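Local structure of protein with a SET domain within carboxy region (Cryptosporidium parvum, 4LDG) at residues I112-Y117 with R159-F163; Y128-L133 with K233-E238; P228-K233 with F245-I251. The protein probably acts as a histone H4K20 methyltransferase through the SET domain in its carboxy-terminal part, the portion described here. All coordinates share one frame. Residue numbers count along the deposited sequence, not the author numbering.

Overall arrangement
Followed from the N terminus, the chain first meets itself in interaction 1, where the loop I112-Y117 is joined by R159-F163, closing 41 residues that include helix 121-134. Within that loop lies Y128-L133, whose partner K233-E238 in interaction 2 comes much later, so the two closures cross. Interaction 3 follows interaction 1 in series and pairs the two strands of a hairpin; it crosses interaction 2 and shares K233 with it. Direct links knit the three together: Y128 OH to D161 O, S247 OG to R159 O, and Y128 against V246. Helix 121-134, the R159-D162 turn and the three-stranded sheet are thereby tied into one unit.

Interaction 1 of 3, residues I112-Y117 with R159-F163; sequences IHLPIY and RKDDF
Two irregular pieces of chain can be matched through water as well as through touch, and this contact is an example. Loop I112-Y117 leaves strand 111-112 and lies along R159-F163, where R159 to D162 form a type II turn closed by D162 N to R159 O (3.1 Å), with K160 at phi/psi -50/131° and D161 at 76/-4°. P115 CA is 6.7 Å from R159 CA, and Y117 CA is 5.2 Å from D161 CA. R159 (chi1 m, chi2 and chi3 t) extends along the loop: its NH2 lies 3.8 Å from P115 N, which sits over one guanidinium face, and 3.8 Å from I112 O near the guanidinium plane. Y117, chi1 p, sets its CB 3.1 Å from D161 OD2 and 3.6 Å from K160 O. I112 (m, t) directs its CD1 to within 4.0 Å of F163 CB, while I116 CD1 comes to 3.5 Å from D161 O. Water 1 accepts from R159 NH2 at 2.7 Å and lies 2.8 Å from L114 O and 2.5 Å from D162 OD1; water 2 accepts from I116 N at 3.0 Å and lies 2.6 Å from K160 O and 2.7 Å from D162 OD1; water 3 bridges Y117 O (2.9 Å) and D161 OD2 (2.6 Å). The turn is also held to the SET-domain sheet, where S247 OG hydrogen-bonds R159 O. The contact joins the loop leading into helix 121-134 to the turn that leads into strand 163-166. With no direct hydrogen bond between the segments, and water carrying the polar links, the chemistry implies that solvent is an integral part of this interface.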
loop_
_atom_site.group_PDB
_atom_site.type_symbol
_atom_site.label_atom_id
_atom_site.label_comp_id
_atom_site.label_asym_id
_atom_site.label_seq_id
_atom_site.Cartn_x
_atom_site.Cartn_y
_atom_site.Cartn_z
ATOM N N ILE A 112 6.877 7.753 7.200
ATOM C CA ILE A 112 6.184 9.012 7.175
ATOM C C ILE A 112 6.242 9.524 8.613
ATOM O O ILE A 112 5.569 8.991 9.494
ATOM C CB ILE A 112 4.749 8.878 6.680
ATOM C CG1 ILE A 112 4.734 8.309 5.279
ATOM C CG2 ILE A 112 4.072 10.250 6.650
ATOM C CD1 ILE A 112 3.310 8.158 4.737
ATOM N N HIS A 113 7.079 10.543 8.814
ATOM C CA HIS A 113 7.422 11.058 10.130
ATOM C C HIS A 113 6.402 12.064 10.644
ATOM O O HIS A 113 6.133 12.084 11.838
ATOM C CB HIS A 113 8.810 11.703 10.051
ATOM C CG HIS A 113 9.225 12.426 11.284
ATOM N ND1 HIS A 113 9.506 11.777 12.468
ATOM C CD2 HIS A 113 9.438 13.741 11.514
ATOM C CE1 HIS A 113 9.847 12.663 13.382
ATOM N NE2 HIS A 113 9.810 13.861 12.830
ATOM N N LEU A 114 5.855 12.914 9.759
ATOM C CA LEU A 114 4.864 13.917 10.169
ATOM C C LEU A 114 3.461 13.512 9.732
ATOM O O LEU A 114 3.306 12.890 8.708
ATOM C CB LEU A 114 5.173 15.276 9.548
ATOM C CG LEU A 114 6.424 16.033 9.993
ATOM C CD1 LEU A 114 6.628 17.276 9.128
ATOM C CD2 LEU A 114 6.322 16.413 11.467
ATOM N N PRO A 115 2.425 13.892 10.498
ATOM C CA PRO A 115 1.056 13.731 10.008
ATOM C C PRO A 115 0.892 14.470 8.705
ATOM O O PRO A 115 1.550 15.482 8.503
ATOM C CB PRO A 115 0.211 14.424 11.082
ATOM C CG PRO A 115 1.049 14.425 12.308
ATOM C CD PRO A 115 2.465 14.544 11.822
ATOM N N ILE A 116 0.024 13.975 7.827
ATOM C CA ILE A 116 -0.298 14.668 6.612
ATOM C C ILE A 116 -1.795 14.897 6.376
ATOM O O ILE A 116 -2.182 15.422 5.334
ATOM C CB ILE A 116 0.333 13.956 5.391
ATOM C CG1 ILE A 116 -0.365 12.639 5.086
ATOM C CG2 ILE A 116 1.832 13.748 5.606
ATOM C CD1 ILE A 116 0.167 12.005 3.822
ATOM N N TYR A 117 -2.645 14.539 7.333
ATOM C CA TYR A 117 -4.077 14.762 7.151
ATOM C C TYR A 117 -4.374 16.261 7.194
ATOM O O TYR A 117 -5.426 16.692 6.749
ATOM C CB TYR A 117 -4.925 14.008 8.203
ATOM C CG TYR A 117 -4.611 14.325 9.651
ATOM C CD1 TYR A 117 -3.720 13.528 10.373
ATOM C CD2 TYR A 117 -5.209 15.406 10.307
ATOM C CE1 TYR A 117 -3.417 13.793 11.705
ATOM C CE2 TYR A 117 -4.925 15.681 11.648
ATOM C CZ TYR A 117 -4.021 14.865 12.343
ATOM O OH TYR A 117 -3.698 15.113 13.670
ATOM N N ARG A 159 -1.246 6.704 10.940
ATOM C CA ARG A 159 -2.064 7.886 11.089
ATOM C C ARG A 159 -3.024 8.036 9.923
ATOM O O ARG A 159 -2.757 7.548 8.815
ATOM C CB ARG A 159 -1.186 9.133 11.174
ATOM C CG ARG A 159 -0.242 9.146 12.357
ATOM C CD ARG A 159 0.094 10.567 12.721
ATOM N NE ARG A 159 1.307 10.664 13.519
ATOM C CZ ARG A 159 2.551 10.586 13.041
ATOM N NH1 ARG A 159 3.569 10.716 13.877
ATOM N NH2 ARG A 159 2.790 10.375 11.752
ATOM N N LYS A 160 -4.127 8.719 10.196
ATOM C CA LYS A 160 -5.101 9.093 9.201
ATOM C C LYS A 160 -4.446 9.758 7.991
ATOM O O LYS A 160 -3.628 10.680 8.153
ATOM C CB LYS A 160 -6.086 10.082 9.823
ATOM C CG LYS A 160 -7.210 10.559 8.911
ATOM C CD LYS A 160 -8.069 11.590 9.651
ATOM C CE LYS A 160 -9.413 11.805 8.972
ATOM N NZ LYS A 160 -9.227 12.161 7.537
ATOM N N ASP A 161 -4.819 9.287 6.797
ATOM C CA ASP A 161 -4.319 9.787 5.521
ATOM C C ASP A 161 -2.906 9.351 5.117
ATOM O O ASP A 161 -2.473 9.677 3.999
ATOM C CB ASP A 161 -4.454 11.322 5.403
ATOM C CG ASP A 161 -5.879 11.760 5.163
ATOM O OD1 ASP A 161 -6.634 11.007 4.514
ATOM O OD2 ASP A 161 -6.263 12.858 5.628
ATOM N N ASP A 162 -2.200 8.624 5.985
ATOM C CA ASP A 162 -0.922 8.049 5.588
ATOM C C ASP A 162 -1.126 7.202 4.349
ATOM O O ASP A 162 -2.229 6.645 4.123
ATOM C CB ASP A 162 -0.299 7.164 6.667
ATOM C CG ASP A 162 0.393 7.954 7.775
ATOM O OD1 ASP A 162 0.429 9.224 7.741
ATOM O OD2 ASP A 162 0.921 7.281 8.700
ATOM N N PHE A 163 -0.081 7.181 3.523
ATOM C CA PHE A 163 0.113 6.175 2.477
ATOM C C PHE A 163 0.243 4.838 3.181
ATOM O O PHE A 163 1.099 4.693 4.055
ATOM C CB PHE A 163 1.375 6.473 1.662
ATOM C CG PHE A 163 1.547 5.594 0.448
ATOM C CD1 PHE A 163 0.994 5.958 -0.768
ATOM C CD2 PHE A 163 2.282 4.410 0.521
ATOM C CE1 PHE A 163 1.134 5.143 -1.891
ATOM C CE2 PHE A 163 2.434 3.582 -0.590
ATOM C CZ PHE A 163 1.842 3.939 -1.794
HETATM O O HOH W 1 1.910 10.508 9.247
HETATM O O HOH W 2 -1.079 11.287 8.447
HETATM O O HOH W 3 -7.409 15.179 5.309
#

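Interaction 2 of 3, residues Y128-L133 with K233-E238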
loop_
_atom_site.group_PDB
_atom_site.type_symbol
_atom_site.label_atom_id
_atom_site.label_comp_id
_atom_site.label_asym_id
_atom_site.label_seq_id
_atom_site.Cartn_x
_atom_site.Cartn_y
_atom_site.Cartn_z
ATOM N N TYR A 128 2.188 11.380 -1.671
ATOM C CA TYR A 128 1.804 10.080 -2.205
ATOM C C TYR A 128 2.661 9.662 -3.393
ATOM O O TYR A 128 3.195 8.551 -3.448
ATOM C CB TYR A 128 0.314 10.126 -2.610
ATOM C CG TYR A 128 -0.648 10.263 -1.432
ATOM C CD1 TYR A 128 -0.334 9.780 -0.177
ATOM C CD2 TYR A 128 -1.881 10.858 -1.597
ATOM C CE1 TYR A 128 -1.214 9.880 0.861
ATOM C CE2 TYR A 128 -2.768 10.987 -0.546
ATOM C CZ TYR A 128 -2.437 10.471 0.681
ATOM O OH TYR A 128 -3.329 10.600 1.752
ATOM N N LYS A 129 2.801 10.577 -4.333
ATOM C CA LYS A 129 3.667 10.382 -5.482
ATOM C C LYS A 129 5.076 10.018 -5.035
ATOM O O LYS A 129 5.673 9.064 -5.544
ATOM C CB LYS A 129 3.679 11.646 -6.340
ATOM C CG LYS A 129 4.521 11.530 -7.598
ATOM C CD LYS A 129 4.198 12.608 -8.628
ATOM C CE LYS A 129 5.242 12.560 -9.721
ATOM N NZ LYS A 129 4.893 13.322 -10.968
ATOM N N TYR A 130 5.605 10.747 -4.061
ATOM C CA TYR A 130 6.933 10.425 -3.564
ATOM C C TYR A 130 6.993 9.022 -2.958
ATOM O O TYR A 130 7.947 8.299 -3.189
ATOM C CB TYR A 130 7.407 11.470 -2.548
ATOM C CG TYR A 130 8.858 11.309 -2.135
ATOM C CD1 TYR A 130 9.889 11.961 -2.833
ATOM C CD2 TYR A 130 9.200 10.518 -1.058
ATOM C CE1 TYR A 130 11.204 11.836 -2.456
ATOM C CE2 TYR A 130 10.521 10.362 -0.675
ATOM C CZ TYR A 130 11.521 11.019 -1.383
ATOM O OH TYR A 130 12.830 10.854 -0.996
ATOM N N CYS A 131 6.011 8.649 -2.141
ATOM C CA CYS A 131 6.010 7.292 -1.522
ATOM C C CYS A 131 5.871 6.182 -2.579
ATOM O O CYS A 131 6.536 5.147 -2.517
ATOM C CB CYS A 131 4.890 7.154 -0.516
ATOM S SG CYS A 131 4.957 8.286 0.882
ATOM N N ILE A 132 5.026 6.414 -3.570
ATOM C CA ILE A 132 4.841 5.421 -4.614
ATOM C C ILE A 132 6.162 5.132 -5.322
ATOM O O ILE A 132 6.536 3.979 -5.502
ATOM C CB ILE A 132 3.788 5.854 -5.644
ATOM C CG1 ILE A 132 2.414 5.781 -5.007
ATOM C CG2 ILE A 132 3.815 4.903 -6.843
ATOM C CD1 ILE A 132 1.316 6.392 -5.838
ATOM N N LEU A 133 6.869 6.191 -5.713
ATOM C CA LEU A 133 8.049 6.043 -6.573
ATOM C C LEU A 133 9.322 5.680 -5.818
ATOM O O LEU A 133 10.205 5.074 -6.399
ATOM C CB LEU A 133 8.263 7.312 -7.395
ATOM C CG LEU A 133 7.226 7.528 -8.500
ATOM C CD1 LEU A 133 7.313 8.914 -9.063
ATOM C CD2 LEU A 133 7.391 6.505 -9.613
ATOM N N LYS A 233 -6.951 5.167 -3.746
ATOM C CA LYS A 233 -6.737 6.363 -4.516
ATOM C C LYS A 233 -5.885 5.958 -5.697
ATOM O O LYS A 233 -5.282 4.896 -5.688
ATOM C CB LYS A 233 -6.048 7.434 -3.667
ATOM C CG LYS A 233 -7.034 8.126 -2.764
ATOM C CD LYS A 233 -6.390 9.218 -1.939
ATOM C CE LYS A 233 -7.399 9.919 -1.014
ATOM N NZ LYS A 233 -8.780 10.069 -1.573
ATOM N N VAL A 234 -5.882 6.779 -6.730
ATOM C CA VAL A 234 -5.064 6.526 -7.912
ATOM C C VAL A 234 -4.280 7.791 -8.239
ATOM O O VAL A 234 -4.815 8.878 -8.126
ATOM C CB VAL A 234 -5.902 6.105 -9.144
ATOM C CG1 VAL A 234 -5.022 6.026 -10.388
ATOM C CG2 VAL A 234 -6.533 4.746 -8.925
ATOM N N LEU A 235 -3.014 7.619 -8.598
ATOM C CA LEU A 235 -2.222 8.657 -9.228
ATOM C C LEU A 235 -1.804 8.174 -10.590
ATOM O O LEU A 235 -1.288 7.054 -10.730
ATOM C CB LEU A 235 -0.945 8.953 -8.440
ATOM C CG LEU A 235 -1.055 9.679 -7.092
ATOM C CD1 LEU A 235 0.337 10.052 -6.597
ATOM C CD2 LEU A 235 -1.941 10.917 -7.155
ATOM N N MET A 236 -1.993 9.034 -11.583
ATOM C CA MET A 236 -1.445 8.788 -12.901
ATOM C C MET A 236 -0.015 9.274 -12.868
ATOM O O MET A 236 0.208 10.442 -12.623
ATOM C CB MET A 236 -2.235 9.542 -13.975
ATOM C CG MET A 236 -3.711 9.192 -13.992
ATOM S SD MET A 236 -4.064 7.447 -14.307
ATOM C CE MET A 236 -3.506 7.326 -16.004
ATOM N N ILE A 237 0.934 8.362 -13.071
ATOM C CA ILE A 237 2.349 8.669 -13.053
ATOM C C ILE A 237 2.924 8.088 -14.316
ATOM O O ILE A 237 2.780 6.896 -14.564
ATOM C CB ILE A 237 3.053 8.054 -11.850
ATOM C CG1 ILE A 237 2.617 8.784 -10.597
ATOM C CG2 ILE A 237 4.568 8.140 -12.019
ATOM C CD1 ILE A 237 3.014 8.107 -9.313
ATOM N N GLU A 238 3.548 8.927 -15.138
ATOM C CA GLU A 238 4.165 8.473 -16.379
ATOM C C GLU A 238 3.192 7.610 -17.214
ATOM O O GLU A 238 3.549 6.562 -17.743
ATOM C CB GLU A 238 5.493 7.765 -16.069
ATOM C CG GLU A 238 6.573 8.727 -15.566
ATOM C CD GLU A 238 7.858 8.035 -15.103
ATOM O OE1 GLU A 238 7.972 7.698 -13.887
ATOM O OE2 GLU A 238 8.765 7.854 -15.951
HETATM O O HOH W 4 2.833 12.406 -12.270
#
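Bumps on a strand fill dips on a helix in this contact. The axes of helix segment 128-133 and strand segment 233-237 cross at -76° and approach to 9.9 Å. L235 and I237 both point at the helix; V234 points away, and M236, between them, makes no contact with the helix segment. L235 CD1 fills the dip bordered by Y128 CB (4.0 Å), K129 CB (3.7 Å) and I132 CD1 (3.9 Å). Two residues along the strand, I237 CD1 fits between K129 CG and I132 CG2, both 4.1 Å away, and I237 CG2 meets L133 CD2 at 4.1 Å. K129 and I132 thus flank both bumps. At the upstream end K233 CD brushes Y128 CE2 at 4.3 Å. F163 and F244, from the other two strands of the sheet, also pack on this helix, which covers one face of it. Water 4 accepts from K129 NZ (2.6 Å) and donates to M236 O (a longer 3.3 Å). The direct contacts are essentially apolar, implying that hydrophobic burial and complementary shape hold helix and strand together.

Interaction 3 of 3, residues P228-K233 with F245-I251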
loop_
_atom_site.group_PDB
_atom_site.type_symbol
_atom_site.label_atom_id
_atom_site.label_comp_id
_atom_site.label_asym_id
_atom_site.label_seq_id
_atom_site.Cartn_x
_atom_site.Cartn_y
_atom_site.Cartn_z
ATOM N N PRO A 228 -14.403 -1.017 7.296
ATOM C CA PRO A 228 -13.126 -0.818 6.609
ATOM C C PRO A 228 -12.346 0.281 7.270
ATOM O O PRO A 228 -12.947 1.204 7.863
ATOM C CB PRO A 228 -13.535 -0.410 5.203
ATOM C CG PRO A 228 -14.860 0.236 5.378
ATOM C CD PRO A 228 -15.523 -0.405 6.560
ATOM N N ASN A 229 -11.024 0.187 7.192
ATOM C CA ASN A 229 -10.210 1.275 7.724
ATOM C C ASN A 229 -9.242 1.888 6.736
ATOM O O ASN A 229 -8.489 2.768 7.120
ATOM C CB ASN A 229 -9.504 0.855 8.994
ATOM C CG ASN A 229 -8.640 -0.360 8.813
ATOM O OD1 ASN A 229 -8.295 -0.756 7.706
ATOM N ND2 ASN A 229 -8.260 -0.951 9.934
ATOM N N ILE A 230 -9.287 1.423 5.475
ATOM C CA ILE A 230 -8.547 2.027 4.388
ATOM C C ILE A 230 -9.441 2.193 3.169
ATOM O O ILE A 230 -10.485 1.571 3.082
ATOM C CB ILE A 230 -7.325 1.221 4.010
ATOM C CG1 ILE A 230 -7.715 -0.153 3.470
ATOM C CG2 ILE A 230 -6.413 1.051 5.210
ATOM C CD1 ILE A 230 -6.501 -0.987 3.111
ATOM N N ILE A 231 -9.029 3.089 2.279
ATOM C CA ILE A 231 -9.681 3.352 1.009
ATOM C C ILE A 231 -8.621 3.462 -0.090
ATOM O O ILE A 231 -7.446 3.615 0.194
ATOM C CB ILE A 231 -10.465 4.671 1.020
ATOM C CG1 ILE A 231 -9.572 5.851 1.395
ATOM C CG2 ILE A 231 -11.627 4.586 1.989
ATOM C CD1 ILE A 231 -10.273 7.201 1.220
ATOM N N THR A 232 -9.046 3.436 -1.340
ATOM C CA THR A 232 -8.105 3.523 -2.452
ATOM C C THR A 232 -8.068 4.904 -3.094
ATOM O O THR A 232 -8.992 5.707 -2.976
ATOM C CB THR A 232 -8.419 2.476 -3.526
ATOM O OG1 THR A 232 -9.813 2.509 -3.806
ATOM C CG2 THR A 232 -8.032 1.094 -3.044
ATOM N N LYS A 233 -6.951 5.167 -3.746
ATOM C CA LYS A 233 -6.737 6.363 -4.516
ATOM C C LYS A 233 -5.885 5.958 -5.697
ATOM O O LYS A 233 -5.282 4.896 -5.688
ATOM C CB LYS A 233 -6.048 7.434 -3.667
ATOM C CG LYS A 233 -7.034 8.126 -2.764
ATOM C CD LYS A 233 -6.390 9.218 -1.939
ATOM C CE LYS A 233 -7.399 9.919 -1.014
ATOM N NZ LYS A 233 -8.780 10.069 -1.573
ATOM N N PHE A 245 -3.520 2.334 -1.227
ATOM C CA PHE A 245 -4.374 2.465 -0.060
ATOM C C PHE A 245 -3.906 3.613 0.814
ATOM O O PHE A 245 -2.703 3.834 0.969
ATOM C CB PHE A 245 -4.293 1.195 0.747
ATOM C CG PHE A 245 -4.942 0.018 0.092
ATOM C CD1 PHE A 245 -6.299 -0.011 -0.102
ATOM C CD2 PHE A 245 -4.187 -1.091 -0.279
ATOM C CE1 PHE A 245 -6.899 -1.117 -0.654
ATOM C CE2 PHE A 245 -4.777 -2.188 -0.838
ATOM C CZ PHE A 245 -6.137 -2.200 -1.023
ATOM N N VAL A 246 -4.854 4.363 1.358
ATOM C CA VAL A 246 -4.564 5.304 2.438
ATOM C C VAL A 246 -5.515 5.025 3.577
ATOM O O VAL A 246 -6.595 4.503 3.366
ATOM C CB VAL A 246 -4.684 6.766 1.994
ATOM C CG1 VAL A 246 -3.719 7.046 0.857
ATOM C CG2 VAL A 246 -6.082 7.101 1.552
ATOM N N SER A 247 -5.100 5.345 4.795
ATOM C CA SER A 247 -5.907 5.073 5.968
ATOM C C SER A 247 -7.054 6.067 6.087
ATOM O O SER A 247 -6.901 7.232 5.770
ATOM C CB SER A 247 -5.037 5.158 7.214
ATOM O OG SER A 247 -4.432 6.444 7.300
ATOM N N LYS A 248 -8.196 5.603 6.582
ATOM C CA LYS A 248 -9.348 6.466 6.794
ATOM C C LYS A 248 -9.294 7.131 8.148
ATOM O O LYS A 248 -10.044 8.063 8.423
ATOM C CB LYS A 248 -10.626 5.661 6.772
ATOM C CG LYS A 248 -10.848 4.860 5.517
ATOM C CD LYS A 248 -12.210 4.189 5.612
ATOM C CE LYS A 248 -13.303 5.222 5.759
ATOM N NZ LYS A 248 -14.549 4.604 5.291
ATOM N N ARG A 249 -8.424 6.620 9.006
ATOM C CA ARG A 249 -8.308 7.110 10.358
ATOM C C ARG A 249 -7.037 6.533 10.942
ATOM O O ARG A 249 -6.349 5.744 10.307
ATOM C CB ARG A 249 -9.526 6.646 11.167
ATOM C CG ARG A 249 -9.766 5.156 11.086
ATOM C CD ARG A 249 -10.582 4.656 12.263
ATOM N NE ARG A 249 -10.892 3.230 12.154
ATOM C CZ ARG A 249 -10.119 2.220 12.574
ATOM N NH1 ARG A 249 -8.946 2.426 13.167
ATOM N NH2 ARG A 249 -10.545 0.974 12.405
ATOM N N ASP A 250 -6.718 6.924 12.156
ATOM C CA ASP A 250 -5.633 6.297 12.881
ATOM C C ASP A 250 -5.938 4.823 13.030
ATOM O O ASP A 250 -6.987 4.466 13.512
ATOM C CB ASP A 250 -5.466 6.962 14.254
ATOM C CG ASP A 250 -4.861 8.389 14.160
ATOM O OD1 ASP A 250 -4.666 8.920 13.044
ATOM O OD2 ASP A 250 -4.570 8.986 15.220
ATOM N N ILE A 251 -5.033 3.984 12.547
ATOM C CA ILE A 251 -5.089 2.549 12.705
ATOM C C ILE A 251 -4.001 2.208 13.738
ATOM O O ILE A 251 -2.826 2.534 13.524
ATOM C CB ILE A 251 -4.777 1.845 11.374
ATOM C CG1 ILE A 251 -5.794 2.237 10.304
ATOM C CG2 ILE A 251 -4.764 0.337 11.522
ATOM C CD1 ILE A 251 -5.479 1.650 8.950
HETATM O O HOH W 5 -15.057 2.881 8.138
#
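Hydrogen bonds set the register of this antiparallel beta hairpin, formed by strands 230-237 and 240-247 of the SET domain. I231 and V246 make the hydrogen-bonded pair: I231 N donates to V246 O at 3.0 Å and V246 N to I231 O at 2.9 Å. The ladder runs past the regular strands, since K248 N gives a nearly linear bond to N229 O (2.9 Å, 175°). The flanking pairs, I230 with S247 and T232 with F245, are non-hydrogen-bonded, their CA atoms 4.3 and 4.6 Å apart. Two CA-H...O contacts supplement the bonds: I230 CA lies 3.3 Å from V246 O. In the other, F245 CA lies 3.3 Å from I231 O. An angle of 138° between the short strand axes shows how strongly the pair is twisted.

Packing differs on the two faces. On one, I231 CG1 meets V246 CG2 at 3.7 Å, and I231 CG2 rests on K248 CG at 3.6 Å. On the other, T232 CG2 approaches F245 CE1 at 3.4 Å. I230, whose CA-to-CB bond leads away from the other strand overall, nevertheless brings CD1 over the F245 ring in a CH-pi contact, 3.7 Å from its centroid; that ring also meets F259 edge-to-face. I230 CG2 continues the apolar patch to I251 CD1 (3.9 Å).

The N229 side chain hydrogen-bonds the backbone of E256 and L258, joining the hairpin's entrance to the C-terminal segment that, as in other SET domains, probably forms part of the pseudoknot. R249, salt-bridged to E255, lies alongside: N229 CB sits over one face of its guanidinium, 3.6 Å from R249 NH2.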